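Local coordinates for ribokinase, putative (Burkholderia thailandensis, PDB 3B1N), which probably phosphorylates nucleosides as a kinase of the PfkB (ribokinase) family, binding ADP and the nucleoside analogue mizoribine, at residues 79-84 and 288-293. Numbering follows the deposited sequence. Where two conformers were deposited one is given.
Sequences LDRMDA and GPQTYA
Gln290 OE1 is gripped by two nitrogens of Arg81: NE and NH2 each donate to it, both from 3.1 Å. This bifurcated, side-on clasp ties helix 76-85 of the ribokinase fold to the loop that leads from helix 269-284 into helix 296-307. Both N-H groups bend toward the single oxygen, with N-H...O angles of 143°, and they arrive on the same face of the amide, tilted from its carbonyl plane. From the guanidinium side the oxygen lies at the edge, in plane, although the two flat groups are turned 39° against each other. Arg81 spans the gap between backbones, 11.2 Å from its CA to Gln290 CA, with CG anti to the backbone N (chi1 169°) and a chain fully extended as far as NE. Gln290 answers with an extended chain of its own, and its CB comes within 3.4 Å of Arg81 NH2.

The other end of the amide is held as well. With Arg81 donating to OE1 and Asn52 OD1 accepting from NE2, the amide is set one way round; Tyr78 OH is a further partner of NE2. Asn52 lines the mizoribine pocket, and the Gln290 side chain is about 7 Å from the bound nucleoside, so the clasp belongs to the second shell of the substrate site. Phe46 of strand 45-47 packs against both side chains, and Tyr55 of helix 49-59 touches Arg81. A water completes the bridge, accepting from Arg81 NH2 in the guanidinium plane and donating to Gln290 O across 2.6 Å.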
ATOM      1  N   LEU B  79     -11.395 -20.547  11.084  1.00 11.22           N
ATOM      2  CA  LEU B  79     -12.208 -21.307  12.039  1.00 11.25           C
ATOM      3  C   LEU B  79     -11.333 -22.363  12.674  1.00 11.34           C
ATOM      4  O   LEU B  79     -11.404 -22.528  13.933  1.00 12.73           O
ATOM      5  CB  LEU B  79     -13.418 -21.960  11.382  1.00 12.63           C
ATOM      6  CG  LEU B  79     -14.345 -20.931  10.717  1.00 13.67           C
ATOM      7  CD1 LEU B  79     -15.454 -21.690  10.043  1.00 14.92           C
ATOM      8  CD2 LEU B  79     -14.922 -19.901  11.720  1.00 16.86           C
ATOM      9  N   ASP B  80     -10.512 -23.042  11.856  1.00 11.44           N
ATOM     10  CA  ASP B  80      -9.680 -24.154  12.415  1.00 11.35           C
ATOM     11  C   ASP B  80      -8.636 -23.594  13.365  1.00 12.73           C
ATOM     12  O   ASP B  80      -8.345 -24.195  14.395  1.00 13.29           O
ATOM     13  CB  ASP B  80      -9.041 -24.903  11.250  1.00 13.18           C
ATOM     14  CG  ASP B  80     -10.050 -25.709  10.457  1.00 12.09           C
ATOM     15  OD1 ASP B  80     -11.224 -25.826  10.864  1.00 15.83           O
ATOM     16  OD2 ASP B  80      -9.601 -26.252   9.438  1.00 18.04           O
ATOM     17  N   ARG B  81      -8.105 -22.425  13.054  1.00 11.73           N
ATOM     18  CA  ARG B  81      -7.128 -21.791  13.928  1.00 12.46           C
ATOM     19  C   ARG B  81      -7.764 -21.414  15.275  1.00 13.24           C
ATOM     20  O   ARG B  81      -7.156 -21.599  16.331  1.00 14.56           O
ATOM     21  CB  ARG B  81      -6.587 -20.549  13.247  1.00 13.29           C
ATOM     22  CG  ARG B  81      -5.757 -19.659  14.158  1.00 16.21           C
ATOM     23  CD  ARG B  81      -5.309 -18.451  13.381  1.00 15.14           C
ATOM     24  NE  ARG B  81      -4.488 -17.529  14.200  1.00 16.87           N
ATOM     25  CZ  ARG B  81      -3.213 -17.757  14.466  1.00 18.56           C
ATOM     26  NH1 ARG B  81      -2.665 -18.872  14.018  1.00 18.11           N
ATOM     27  NH2 ARG B  81      -2.491 -16.901  15.184  1.00 18.40           N
ATOM     28  N   MET B  82      -9.002 -20.916  15.254  1.00 13.58           N
ATOM     29  CA  MET B  82      -9.661 -20.530  16.481  1.00 14.47           C
ATOM     30  C   MET B  82      -9.821 -21.764  17.338  1.00 14.86           C
ATOM     31  O   MET B  82      -9.545 -21.710  18.548  1.00 14.75           O
ATOM     32  CB  MET B  82     -11.012 -19.924  16.157  1.00 14.51           C
ATOM     33  CG  MET B  82     -10.826 -18.536  15.618  1.00 14.48           C
ATOM     34  SD  MET B  82     -12.411 -17.807  15.192  1.00 16.75           S
ATOM     35  CE  MET B  82     -13.168 -17.681  16.792  1.00 18.85           C
ATOM     36  N   ASP B  83     -10.201 -22.881  16.725  1.00 15.18           N
ATOM     37  CA  ASP B  83     -10.360 -24.139  17.459  1.00 16.55           C
ATOM     38  C   ASP B  83      -9.031 -24.574  18.090  1.00 16.85           C
ATOM     39  O   ASP B  83      -9.040 -24.957  19.278  1.00 19.02           O
ATOM     40  CB  ASP B  83     -10.856 -25.264  16.555  1.00 15.86           C
ATOM     41  CG  ASP B  83     -12.297 -25.111  16.130  1.00 21.51           C
ATOM     42  OD1 ASP B  83     -12.695 -25.885  15.227  1.00 20.19           O
ATOM     43  OD2 ASP B  83     -13.057 -24.271  16.687  1.00 19.83           O
ATOM     44  N   ALA B  84      -7.937 -24.500  17.332  1.00 16.53           N
ATOM     45  CA  ALA B  84      -6.596 -24.895  17.808  1.00 16.81           C
ATOM     46  C   ALA B  84      -6.164 -24.038  18.985  1.00 17.59           C
ATOM     47  O   ALA B  84      -5.491 -24.521  19.916  1.00 18.37           O
ATOM     48  CB  ALA B  84      -5.586 -24.775  16.674  1.00 17.28           C
ATOM     49  N   GLY B 288       3.647 -10.494  10.989  1.00 16.38           N
ATOM     50  CA  GLY B 288       2.237 -10.856  11.045  1.00 16.01           C
ATOM     51  C   GLY B 288       1.719 -10.299  12.365  1.00 15.24           C
ATOM     52  O   GLY B 288       2.478 -10.180  13.339  1.00 16.80           O
ATOM     53  N   PRO B 289       0.420 -10.016  12.453  1.00 12.80           N
ATOM     54  CA  PRO B 289      -0.129  -9.530  13.734  1.00 11.54           C
ATOM     55  C   PRO B 289      -0.242 -10.614  14.805  1.00 10.75           C
ATOM     56  O   PRO B 289      -0.344 -10.231  15.975  1.00  9.96           O
ATOM     57  CB  PRO B 289      -1.513  -8.968  13.352  1.00 12.59           C
ATOM     58  CG  PRO B 289      -1.802  -9.527  12.006  1.00 13.69           C
ATOM     59  CD  PRO B 289      -0.533  -9.877  11.324  1.00 12.13           C
ATOM     60  N   GLN B 290      -0.228 -11.912  14.447  1.00 10.54           N
ATOM     61  CA  GLN B 290      -0.486 -12.957  15.448  1.00 11.44           C
ATOM     62  C   GLN B 290       0.565 -14.068  15.472  1.00 12.61           C
ATOM     63  O   GLN B 290       0.317 -15.136  16.030  1.00 16.09           O
ATOM     64  CB  GLN B 290      -1.873 -13.579  15.236  1.00 11.68           C
ATOM     65  CG  GLN B 290      -3.066 -12.611  15.298  1.00 11.43           C
ATOM     66  CD  GLN B 290      -4.366 -13.320  14.892  1.00 11.27           C
ATOM     67  OE1 GLN B 290      -4.514 -14.554  15.128  1.00 12.82           O
ATOM     68  NE2 GLN B 290      -5.336 -12.566  14.401  1.00  9.12           N
ATOM     69  N   THR B 291       1.760 -13.849  14.944  0.50 12.47           N
ATOM     70  CA  THR B 291       2.688 -14.980  14.945  0.50 12.58           C
ATOM     71  C   THR B 291       3.546 -15.065  16.204  0.50 12.42           C
ATOM     72  O   THR B 291       3.998 -16.176  16.548  0.50 13.65           O
ATOM     73  CB  THR B 291       3.514 -15.074  13.675  0.50 12.46           C
ATOM     74  OG1 THR B 291       4.475 -14.016  13.651  0.50 15.15           O
ATOM     75  CG2 THR B 291       2.601 -14.962  12.484  0.50  8.90           C
ATOM     76  N   TYR B 292       3.733 -13.944  16.904  1.00 12.35           N
ATOM     77  CA  TYR B 292       4.320 -14.002  18.244  1.00 11.75           C
ATOM     78  C   TYR B 292       3.538 -14.964  19.126  1.00 12.75           C
ATOM     79  O   TYR B 292       2.308 -14.981  19.107  1.00 13.29           O
ATOM     80  CB  TYR B 292       4.452 -12.608  18.873  1.00 12.65           C
ATOM     81  CG  TYR B 292       3.167 -11.965  19.410  1.00 10.00           C
ATOM     82  CD1 TYR B 292       2.060 -11.734  18.576  1.00  9.56           C
ATOM     83  CD2 TYR B 292       3.074 -11.614  20.760  1.00  8.46           C
ATOM     84  CE1 TYR B 292       0.913 -11.139  19.112  1.00  9.82           C
ATOM     85  CE2 TYR B 292       1.948 -11.022  21.294  1.00 10.70           C
ATOM     86  CZ  TYR B 292       0.846 -10.810  20.434  1.00 10.01           C
ATOM     87  OH  TYR B 292      -0.283 -10.251  20.981  1.00 10.14           O
ATOM     88  N   ALA B 293       4.252 -15.851  19.808  1.00 12.96           N
ATOM     89  CA  ALA B 293       3.577 -16.847  20.619  1.00 12.56           C
ATOM     90  C   ALA B 293       4.314 -17.063  21.954  1.00 13.47           C
ATOM     91  O   ALA B 293       4.692 -18.228  22.280  1.00 16.44           O
ATOM     92  CB  ALA B 293       3.451 -18.177  19.818  1.00 11.58           C
TER
HETATM   93  O   HOH W   1       0.307 -17.712  15.904  1.00 23.90           O